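Local structure of protein LigF (Sphingobium sp. SYK-6, 4XT0) at residues Ala97-Trp102 against Tyr193-Ile198; Arg177-Leu182 against Lys222-Cys227; Asp186-Thr191 against Cys227-Arg232. The protein cleaves beta-aryl ether bonds of lignin as a glutathione-binding beta-etherase of the glutathione S-transferase superfamily. One frame throughout, in Å; residues are numbered along the deposited sequence.

Overall arrangement
All three contacts lie in the C-terminal helical domain of the glutathione S-transferase fold, and their segments interleave along the chain: 97-102, 177-182, 186-191, 193-198, 222-227, 227-232. Interactions 2 and 3 are about 9 Å apart between centres and share helix 224-235, where their segments have Cys227 in common. Interaction 1 sits about 11 Å from interaction 3 and 16 Å from interaction 2. Asp197 OD1 of interaction 1 probably accepts hydrogen bonds from Leu188 N and Trp229 NE1 of interaction 3, while the indole of Trp102 packs on Leu178. The contacts join four helices and a loop structurally, with the Leu195 side chain about 13 Å from bound glutathione.

Interaction 1. Residues Ala97-Trp102 against Tyr193-Ile198; sequences AEMRVW and YSLADI
Met99 and Trp102, one turn apart on helix 93-121, both start out toward the first turn of helix 195-204 and straddle the methyl of Ala196. The closest backbone approach, 5.2 Å from Met99 CA to Ala196 CA, brings the backbones near enough for that small methyl to touch both side chains. Met99 holds CG anti to its backbone N (chi1 -174°), which lays the chain across the start of the other helix. Its CG comes 3.4 Å from Ser194 OG, and its SD passes obliquely over Leu195, 3.8 Å from Leu195 CB. The bend at chi3 (67°) then turns CE off the line of the chain. Trp102 touches with the root of its side chain: its CB lies 3.6 Å from Ala196 CB, and CG takes the position beside the backbone N, so the indole leads away to pack on Thr181 of helix 161-182.

Two polar pairs are made within the turn. Ser194, the N-cap, has OG between its N and carbonyl carbon and accepts from Ala196 N at 3.0 Å. In return, Ser194 N donates to Asp197 OD2, on the anti lone pair, at 2.9 Å, and the two bonds make a capping box. The other carboxylate oxygen, Asp197 OD1, has its partners in interaction 3.

No hydrogen bond crosses between 97-102 and 193-198; thioether and methylene groups lie against a helix start whose hydroxyl is already engaged, so the attraction across this buried contact is dispersive and hydrophobic, while the capping box holds the shape of the helix start on which Met99 packs.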
loop_
_atom_site.group_PDB
_atom_site.type_symbol
_atom_site.label_atom_id
_atom_site.label_comp_id
_atom_site.label_asym_id
_atom_site.label_seq_id
_atom_site.Cartn_x
_atom_site.Cartn_y
_atom_site.Cartn_z
ATOM N N ALA A 97 -1.175 -14.978 -1.050
ATOM C CA ALA A 97 -0.742 -13.911 -1.962
ATOM C C ALA A 97 -1.933 -13.130 -2.521
ATOM O O ALA A 97 -1.934 -11.895 -2.564
ATOM C CB ALA A 97 0.104 -14.487 -3.121
ATOM N N GLU A 98 -2.943 -13.858 -2.968
ATOM C CA GLU A 98 -4.151 -13.234 -3.489
ATOM C C GLU A 98 -4.816 -12.359 -2.416
ATOM O O GLU A 98 -5.298 -11.262 -2.705
ATOM C CB GLU A 98 -5.104 -14.324 -3.985
ATOM C CG GLU A 98 -6.326 -13.841 -4.673
ATOM C CD GLU A 98 -7.091 -14.978 -5.322
ATOM O OE1 GLU A 98 -6.435 -15.934 -5.808
ATOM O OE2 GLU A 98 -8.344 -14.916 -5.327
ATOM N N MET A 99 -4.818 -12.854 -1.179
ATOM C CA MET A 99 -5.302 -12.096 -0.024
ATOM C C MET A 99 -4.583 -10.734 0.118
ATOM O O MET A 99 -5.232 -9.702 0.310
ATOM C CB MET A 99 -5.122 -12.925 1.261
ATOM C CG MET A 99 -5.727 -12.319 2.540
ATOM S SD MET A 99 -4.911 -12.864 4.083
ATOM C CE MET A 99 -3.299 -12.115 3.912
ATOM N N ARG A 100 -3.255 -10.743 0.015
ATOM C CA ARG A 100 -2.456 -9.524 0.155
ATOM C C ARG A 100 -2.696 -8.558 -0.983
ATOM O O ARG A 100 -2.591 -7.354 -0.777
ATOM C CB ARG A 100 -0.944 -9.836 0.243
ATOM C CG ARG A 100 -0.568 -10.636 1.474
ATOM C CD ARG A 100 0.964 -10.667 1.756
ATOM N NE ARG A 100 1.111 -11.216 3.106
ATOM C CZ ARG A 100 1.673 -12.382 3.398
ATOM N NH1 ARG A 100 2.223 -13.122 2.441
ATOM N NH2 ARG A 100 1.699 -12.795 4.660
ATOM N N VAL A 101 -2.997 -9.070 -2.182
ATOM C CA VAL A 101 -3.347 -8.188 -3.293
ATOM C C VAL A 101 -4.590 -7.380 -2.884
ATOM O O VAL A 101 -4.653 -6.173 -3.117
ATOM C CB VAL A 101 -3.602 -8.966 -4.608
ATOM C CG1 VAL A 101 -4.148 -8.025 -5.701
ATOM C CG2 VAL A 101 -2.302 -9.622 -5.101
ATOM N N TRP A 102 -5.558 -8.038 -2.246
ATOM C CA TRP A 102 -6.756 -7.337 -1.757
ATOM C C TRP A 102 -6.454 -6.352 -0.645
ATOM O O TRP A 102 -7.034 -5.263 -0.611
ATOM C CB TRP A 102 -7.823 -8.326 -1.242
ATOM C CG TRP A 102 -8.646 -8.939 -2.330
ATOM C CD1 TRP A 102 -8.600 -10.229 -2.756
ATOM C CD2 TRP A 102 -9.629 -8.278 -3.125
ATOM N NE1 TRP A 102 -9.496 -10.422 -3.771
ATOM C CE2 TRP A 102 -10.137 -9.242 -4.031
ATOM C CE3 TRP A 102 -10.135 -6.975 -3.179
ATOM C CZ2 TRP A 102 -11.132 -8.941 -4.962
ATOM C CZ3 TRP A 102 -11.124 -6.676 -4.111
ATOM C CH2 TRP A 102 -11.611 -7.657 -4.987
ATOM N N TYR A 193 -13.257 -16.777 4.409
ATOM C CA TYR A 193 -13.077 -15.532 5.147
ATOM C C TYR A 193 -11.640 -15.297 5.571
ATOM O O TYR A 193 -11.011 -16.184 6.153
ATOM C CB TYR A 193 -13.980 -15.570 6.367
ATOM C CG TYR A 193 -14.031 -14.334 7.232
ATOM C CD1 TYR A 193 -14.695 -13.192 6.807
ATOM C CD2 TYR A 193 -13.476 -14.341 8.513
ATOM C CE1 TYR A 193 -14.794 -12.071 7.622
ATOM C CE2 TYR A 193 -13.571 -13.227 9.345
ATOM C CZ TYR A 193 -14.236 -12.098 8.891
ATOM O OH TYR A 193 -14.372 -10.995 9.696
ATOM N N SER A 194 -11.121 -14.099 5.288
ATOM C CA SER A 194 -9.717 -13.813 5.554
ATOM C C SER A 194 -9.542 -12.336 5.866
ATOM O O SER A 194 -10.515 -11.568 5.867
ATOM C CB SER A 194 -8.847 -14.206 4.352
ATOM O OG SER A 194 -8.942 -13.234 3.302
ATOM N N LEU A 195 -8.299 -11.953 6.144
ATOM C CA LEU A 195 -7.921 -10.544 6.295
ATOM C C LEU A 195 -8.347 -9.698 5.076
ATOM O O LEU A 195 -8.609 -8.511 5.228
ATOM C CB LEU A 195 -6.404 -10.400 6.510
ATOM C CG LEU A 195 -5.803 -11.044 7.769
ATOM C CD1 LEU A 195 -4.317 -10.697 7.864
ATOM C CD2 LEU A 195 -6.562 -10.627 9.035
ATOM N N ALA A 196 -8.416 -10.300 3.885
ATOM C CA ALA A 196 -8.935 -9.573 2.712
ATOM C C ALA A 196 -10.336 -9.047 2.964
ATOM O O ALA A 196 -10.630 -7.872 2.681
ATOM C CB ALA A 196 -8.950 -10.461 1.461
ATOM N N ASP A 197 -11.217 -9.925 3.449
ATOM C CA ASP A 197 -12.588 -9.511 3.741
ATOM C C ASP A 197 -12.623 -8.444 4.828
ATOM O O ASP A 197 -13.317 -7.438 4.690
ATOM C CB ASP A 197 -13.446 -10.723 4.131
ATOM C CG ASP A 197 -13.423 -11.798 3.056
ATOM O OD1 ASP A 197 -14.094 -11.611 2.005
ATOM O OD2 ASP A 197 -12.706 -12.811 3.242
ATOM N N ILE A 198 -11.852 -8.649 5.894
ATOM C CA ILE A 198 -11.837 -7.715 7.023
ATOM C C ILE A 198 -11.365 -6.310 6.591
ATOM O O ILE A 198 -12.012 -5.299 6.896
ATOM C CB ILE A 198 -10.930 -8.259 8.172
ATOM C CG1 ILE A 198 -11.634 -9.392 8.920
ATOM C CG2 ILE A 198 -10.546 -7.153 9.145
ATOM C CD1 ILE A 198 -10.686 -10.151 9.878
#

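Interaction 2. Residues Arg177-Leu182 against Lys222-Cys227; sequences RLEETL and KTPGLC
Glu179 OE1 takes one short backbone bond, from Leu226 N at 2.7 Å with an angle of 159°, and OE2 takes another, from Gly225 N at 2.8 Å, so two N-H groups grip the carboxylate. Each oxygen accepts on its syn lone pair, and the two bonds fix the rotation of the group. CG stands anti to the backbone N, and the bend at chi2 (69°) swings the carboxylate across to the start of helix 224-235. Its flanks are apolar: Thr223 CB lies 3.3 Å from OE1, and Pro224 CD is equally near OE2. Gly225 matters for space, since a CB there would collide with Leu182 C and Glu179 OE2. One water lies within hydrogen-bonding distance of both Leu182 O and Gly225 O. Leu226 CD1 meets Leu178 CD1 and Leu182 CD1 obliquely, each at 4.1 Å.

Thr223 occupies the N-cap position, but its OG1 bonds to Asn219 O and makes no capping bond. The charge of Glu179 would probably be favoured by the helix dipole. The arrangement is a carboxylate from one helix accepting two first-turn N-H groups at the N-terminus of another, in the all-helical C-terminal domain of the glutathione S-transferase fold.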
loop_
_atom_site.group_PDB
_atom_site.type_symbol
_atom_site.label_atom_id
_atom_site.label_comp_id
_atom_site.label_asym_id
_atom_site.label_seq_id
_atom_site.Cartn_x
_atom_site.Cartn_y
_atom_site.Cartn_z
ATOM N N ARG A 177 -15.238 -3.287 -8.725
ATOM C CA ARG A 177 -14.236 -4.346 -8.607
ATOM C C ARG A 177 -14.655 -5.398 -7.573
ATOM O O ARG A 177 -14.470 -6.600 -7.775
ATOM C CB ARG A 177 -12.876 -3.760 -8.232
ATOM C CG ARG A 177 -11.802 -4.819 -8.040
ATOM C CD ARG A 177 -11.585 -5.605 -9.333
ATOM N NE ARG A 177 -10.658 -6.710 -9.122
ATOM C CZ ARG A 177 -11.027 -7.937 -8.778
ATOM N NH1 ARG A 177 -12.315 -8.225 -8.618
ATOM N NH2 ARG A 177 -10.107 -8.877 -8.597
ATOM N N LEU A 178 -15.216 -4.930 -6.465
ATOM C CA LEU A 178 -15.679 -5.808 -5.406
ATOM C C LEU A 178 -16.827 -6.667 -5.892
ATOM O O LEU A 178 -16.885 -7.863 -5.593
ATOM C CB LEU A 178 -16.104 -4.996 -4.172
ATOM C CG LEU A 178 -14.960 -4.399 -3.347
ATOM C CD1 LEU A 178 -15.489 -3.341 -2.385
ATOM C CD2 LEU A 178 -14.216 -5.485 -2.571
ATOM N N GLU A 179 -17.734 -6.054 -6.650
ATOM C CA GLU A 179 -18.903 -6.751 -7.146
ATOM C C GLU A 179 -18.505 -7.808 -8.157
ATOM O O GLU A 179 -19.092 -8.881 -8.207
ATOM C CB GLU A 179 -19.885 -5.776 -7.788
ATOM C CG GLU A 179 -21.144 -6.448 -8.289
ATOM C CD GLU A 179 -21.992 -6.951 -7.147
ATOM O OE1 GLU A 179 -21.745 -6.517 -5.999
ATOM O OE2 GLU A 179 -22.901 -7.777 -7.389
ATOM N N GLU A 180 -17.507 -7.481 -8.967
ATOM C CA GLU A 180 -16.943 -8.410 -9.936
ATOM C C GLU A 180 -16.606 -9.762 -9.293
ATOM O O GLU A 180 -16.783 -10.808 -9.908
ATOM C CB GLU A 180 -15.699 -7.781 -10.566
ATOM C CG GLU A 180 -14.980 -8.613 -11.595
ATOM C CD GLU A 180 -13.783 -7.875 -12.182
ATOM O OE1 GLU A 180 -13.821 -6.625 -12.242
ATOM O OE2 GLU A 180 -12.804 -8.542 -12.580
ATOM N N THR A 181 -16.154 -9.745 -8.042
ATOM C CA THR A 181 -15.765 -10.989 -7.379
ATOM C C THR A 181 -16.901 -11.520 -6.499
ATOM O O THR A 181 -17.247 -12.707 -6.557
ATOM C CB THR A 181 -14.484 -10.801 -6.531
ATOM O OG1 THR A 181 -13.367 -10.538 -7.394
ATOM C CG2 THR A 181 -14.199 -12.038 -5.685
ATOM N N LEU A 182 -17.509 -10.633 -5.719
ATOM C CA LEU A 182 -18.509 -11.043 -4.723
ATOM C C LEU A 182 -19.844 -11.451 -5.337
ATOM O O LEU A 182 -20.671 -12.077 -4.677
ATOM C CB LEU A 182 -18.720 -9.921 -3.697
ATOM C CG LEU A 182 -17.459 -9.704 -2.851
ATOM C CD1 LEU A 182 -17.549 -8.426 -2.008
ATOM C CD2 LEU A 182 -17.215 -10.920 -1.961
ATOM N N LYS A 222 -27.738 -2.654 -8.008
ATOM C CA LYS A 222 -26.463 -2.487 -8.699
ATOM C C LYS A 222 -25.369 -3.425 -8.201
ATOM O O LYS A 222 -24.536 -3.895 -8.982
ATOM C CB LYS A 222 -25.986 -1.038 -8.575
ATOM C CG LYS A 222 -26.809 -0.050 -9.407
ATOM C CD LYS A 222 -26.021 1.220 -9.693
ATOM C CE LYS A 222 -26.750 2.129 -10.673
ATOM N NZ LYS A 222 -25.917 3.306 -11.063
ATOM N N THR A 223 -25.358 -3.684 -6.900
ATOM C CA THR A 223 -24.315 -4.515 -6.317
ATOM C C THR A 223 -24.870 -5.527 -5.321
ATOM O O THR A 223 -24.570 -5.444 -4.131
ATOM C CB THR A 223 -23.255 -3.657 -5.593
ATOM O OG1 THR A 223 -23.882 -2.901 -4.552
ATOM C CG2 THR A 223 -22.576 -2.707 -6.557
ATOM N N PRO A 224 -25.681 -6.489 -5.805
ATOM C CA PRO A 224 -26.219 -7.532 -4.924
ATOM C C PRO A 224 -25.131 -8.393 -4.288
ATOM O O PRO A 224 -25.276 -8.790 -3.135
ATOM C CB PRO A 224 -27.090 -8.375 -5.867
ATOM C CG PRO A 224 -26.492 -8.161 -7.208
ATOM C CD PRO A 224 -26.065 -6.716 -7.209
ATOM N N GLY A 225 -24.062 -8.675 -5.029
ATOM C CA GLY A 225 -22.959 -9.451 -4.500
ATOM C C GLY A 225 -22.320 -8.759 -3.309
ATOM O O GLY A 225 -22.148 -9.352 -2.244
ATOM N N LEU A 226 -21.960 -7.498 -3.500
ATOM C CA LEU A 226 -21.365 -6.693 -2.440
ATOM C C LEU A 226 -22.279 -6.636 -1.198
ATOM O O LEU A 226 -21.822 -6.827 -0.063
ATOM C CB LEU A 226 -21.074 -5.281 -2.973
ATOM C CG LEU A 226 -20.501 -4.236 -2.020
ATOM C CD1 LEU A 226 -19.231 -4.744 -1.409
ATOM C CD2 LEU A 226 -20.241 -2.933 -2.766
ATOM N N CYS A 227 -23.569 -6.391 -1.425
ATOM C CA CYS A 227 -24.539 -6.324 -0.330
ATOM C C CYS A 227 -24.702 -7.638 0.439
ATOM O O CYS A 227 -24.840 -7.623 1.661
ATOM C CB CYS A 227 -25.904 -5.878 -0.851
ATOM S SG CYS A 227 -25.955 -4.162 -1.405
HETATM O O HOH W 1 -21.395 -12.228 -2.132
#

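Interaction 3. Residues Asp186-Thr191 against Cys227-Arg232; sequences DYLVDT and CAWLDR
The irregular segment 186-191 runs past the side of helix 224-235, its closest approach 6.4 Å between Asp186 CA and Trp229 CA. Arg232 extends from the helix with CG anti to its backbone N, then bends at chi3 (-52°), so that its guanidinium folds back over the helix and meets Asp186. NH1 donates to Asp186 O at 2.8 Å, but the angle of 124° makes this a weak bond. The carboxylate stacks on the guanidinium, their planes 20° apart, with Asp186 OD1 3.4 Å from Arg232 NH2. As no N-H points at it, this salt bridge rests on charge alone. Ala228 O lies over the opposite guanidinium face.

The aliphatic part of the same arginine packs on Tyr187: CD sits over the phenol face, 4.0 Å from the ring centroid, a CH-pi contact, while CG lies 3.4 Å from Tyr187 OH. In the C-terminal domain of this glutathione S-transferase fold, the loop between helices 161-182 and 195-204 lies against helix 224-235 here. An alanine in place of Arg232 would remove the charged partner of Asp186, the weak bond to its carbonyl and the methylene packing over Tyr187, and would probably leave this part of the loop less firmly held.

Trp229, CG likewise anti to N, presents its ring edge to Asp186 O, which lies near the ring plane, 3.4 Å from CD1. Its NE1 has Asp197 as partner. Farther along the indole, CZ2 meets Leu188 CD1 obliquely at 4.2 Å.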
loop_
_atom_site.group_PDB
_atom_site.type_symbol
_atom_site.label_atom_id
_atom_site.label_comp_id
_atom_site.label_asym_id
_atom_site.label_seq_id
_atom_site.Cartn_x
_atom_site.Cartn_y
_atom_site.Cartn_z
ATOM N N ASP A 186 -18.579 -16.172 -2.058
ATOM C CA ASP A 186 -19.005 -15.635 -0.762
ATOM C C ASP A 186 -17.988 -14.687 -0.134
ATOM O O ASP A 186 -18.361 -13.772 0.596
ATOM C CB ASP A 186 -19.294 -16.762 0.236
ATOM C CG ASP A 186 -20.626 -17.469 -0.026
ATOM O OD1 ASP A 186 -21.423 -16.990 -0.865
ATOM O OD2 ASP A 186 -20.867 -18.514 0.622
ATOM N N TYR A 187 -16.710 -14.912 -0.403
ATOM C CA TYR A 187 -15.657 -14.100 0.205
ATOM C C TYR A 187 -14.626 -13.737 -0.848
ATOM O O TYR A 187 -14.592 -14.346 -1.914
ATOM C CB TYR A 187 -15.004 -14.846 1.379
ATOM C CG TYR A 187 -15.944 -15.098 2.552
ATOM C CD1 TYR A 187 -16.278 -14.071 3.427
ATOM C CD2 TYR A 187 -16.477 -16.359 2.793
ATOM C CE1 TYR A 187 -17.120 -14.283 4.497
ATOM C CE2 TYR A 187 -17.336 -16.582 3.877
ATOM C CZ TYR A 187 -17.646 -15.537 4.726
ATOM O OH TYR A 187 -18.489 -15.723 5.805
ATOM N N LEU A 188 -13.762 -12.766 -0.557
ATOM C CA LEU A 188 -12.902 -12.232 -1.614
ATOM C C LEU A 188 -11.899 -13.278 -2.146
ATOM O O LEU A 188 -11.655 -13.330 -3.350
ATOM C CB LEU A 188 -12.185 -10.971 -1.130
ATOM C CG LEU A 188 -13.164 -9.800 -0.963
ATOM C CD1 LEU A 188 -12.524 -8.620 -0.243
ATOM C CD2 LEU A 188 -13.739 -9.364 -2.312
ATOM N N VAL A 189 -11.355 -14.120 -1.265
ATOM C CA VAL A 189 -10.503 -15.257 -1.688
ATOM C C VAL A 189 -11.295 -16.546 -1.473
ATOM O O VAL A 189 -11.916 -16.719 -0.421
ATOM C CB VAL A 189 -9.171 -15.304 -0.888
ATOM C CG1 VAL A 189 -8.211 -16.385 -1.448
ATOM C CG2 VAL A 189 -8.502 -13.910 -0.891
ATOM N N ASP A 190 -11.270 -17.458 -2.443
ATOM C CA ASP A 190 -12.250 -18.546 -2.450
ATOM C C ASP A 190 -11.956 -19.635 -1.414
ATOM O O ASP A 190 -12.718 -20.582 -1.279
ATOM C CB ASP A 190 -12.392 -19.168 -3.860
ATOM C CG ASP A 190 -11.080 -19.742 -4.427
ATOM O OD1 ASP A 190 -10.115 -19.992 -3.671
ATOM O OD2 ASP A 190 -11.047 -19.992 -5.656
ATOM N N THR A 191 -10.854 -19.492 -0.683
ATOM C CA THR A 191 -10.577 -20.368 0.462
ATOM C C THR A 191 -11.390 -19.943 1.692
ATOM O O THR A 191 -11.371 -20.616 2.727
ATOM C CB THR A 191 -9.081 -20.367 0.844
ATOM O OG1 THR A 191 -8.574 -19.027 0.771
ATOM C CG2 THR A 191 -8.293 -21.263 -0.104
ATOM N N CYS A 227 -23.569 -6.391 -1.425
ATOM C CA CYS A 227 -24.539 -6.324 -0.330
ATOM C C CYS A 227 -24.702 -7.638 0.439
ATOM O O CYS A 227 -24.840 -7.623 1.661
ATOM C CB CYS A 227 -25.904 -5.878 -0.851
ATOM S SG CYS A 227 -25.955 -4.162 -1.405
ATOM N N ALA A 228 -24.706 -8.773 -0.257
ATOM C CA ALA A 228 -24.831 -10.061 0.435
ATOM C C ALA A 228 -23.589 -10.335 1.288
ATOM O O ALA A 228 -23.685 -10.868 2.394
ATOM C CB ALA A 228 -25.060 -11.195 -0.563
ATOM N N TRP A 229 -22.427 -9.955 0.765
ATOM C CA TRP A 229 -21.160 -10.069 1.484
ATOM C C TRP A 229 -21.162 -9.182 2.739
ATOM O O TRP A 229 -20.795 -9.634 3.830
ATOM C CB TRP A 229 -20.015 -9.714 0.529
ATOM C CG TRP A 229 -18.622 -9.537 1.102
ATOM C CD1 TRP A 229 -17.704 -10.521 1.371
ATOM C CD2 TRP A 229 -17.966 -8.287 1.380
ATOM N NE1 TRP A 229 -16.531 -9.958 1.824
ATOM C CE2 TRP A 229 -16.661 -8.600 1.835
ATOM C CE3 TRP A 229 -18.356 -6.947 1.296
ATOM C CZ2 TRP A 229 -15.748 -7.605 2.218
ATOM C CZ3 TRP A 229 -17.438 -5.961 1.668
ATOM C CH2 TRP A 229 -16.150 -6.301 2.121
ATOM N N LEU A 230 -21.601 -7.932 2.595
ATOM C CA LEU A 230 -21.735 -7.039 3.750
ATOM C C LEU A 230 -22.644 -7.634 4.834
ATOM O O LEU A 230 -22.316 -7.586 6.020
ATOM C CB LEU A 230 -22.274 -5.674 3.318
ATOM C CG LEU A 230 -21.312 -4.699 2.630
ATOM C CD1 LEU A 230 -22.095 -3.505 2.071
ATOM C CD2 LEU A 230 -20.214 -4.217 3.592
ATOM N N ASP A 231 -23.783 -8.184 4.414
ATOM C CA ASP A 231 -24.716 -8.858 5.320
ATOM C C ASP A 231 -24.082 -10.068 5.999
ATOM O O ASP A 231 -24.239 -10.271 7.201
ATOM C CB ASP A 231 -25.959 -9.308 4.560
ATOM C CG ASP A 231 -26.913 -8.161 4.258
ATOM O OD1 ASP A 231 -26.658 -7.021 4.704
ATOM O OD2 ASP A 231 -27.924 -8.409 3.576
ATOM N N ARG A 232 -23.385 -10.870 5.196
ATOM C CA ARG A 232 -22.701 -12.083 5.627
ATOM C C ARG A 232 -21.699 -11.786 6.757
ATOM O O ARG A 232 -21.702 -12.428 7.812
ATOM C CB ARG A 232 -22.005 -12.706 4.397
ATOM C CG ARG A 232 -21.139 -13.930 4.605
ATOM C CD ARG A 232 -20.709 -14.534 3.239
ATOM N NE ARG A 232 -21.870 -14.759 2.369
ATOM C CZ ARG A 232 -22.067 -14.163 1.192
ATOM N NH1 ARG A 232 -21.162 -13.326 0.696
ATOM N NH2 ARG A 232 -23.167 -14.422 0.494
#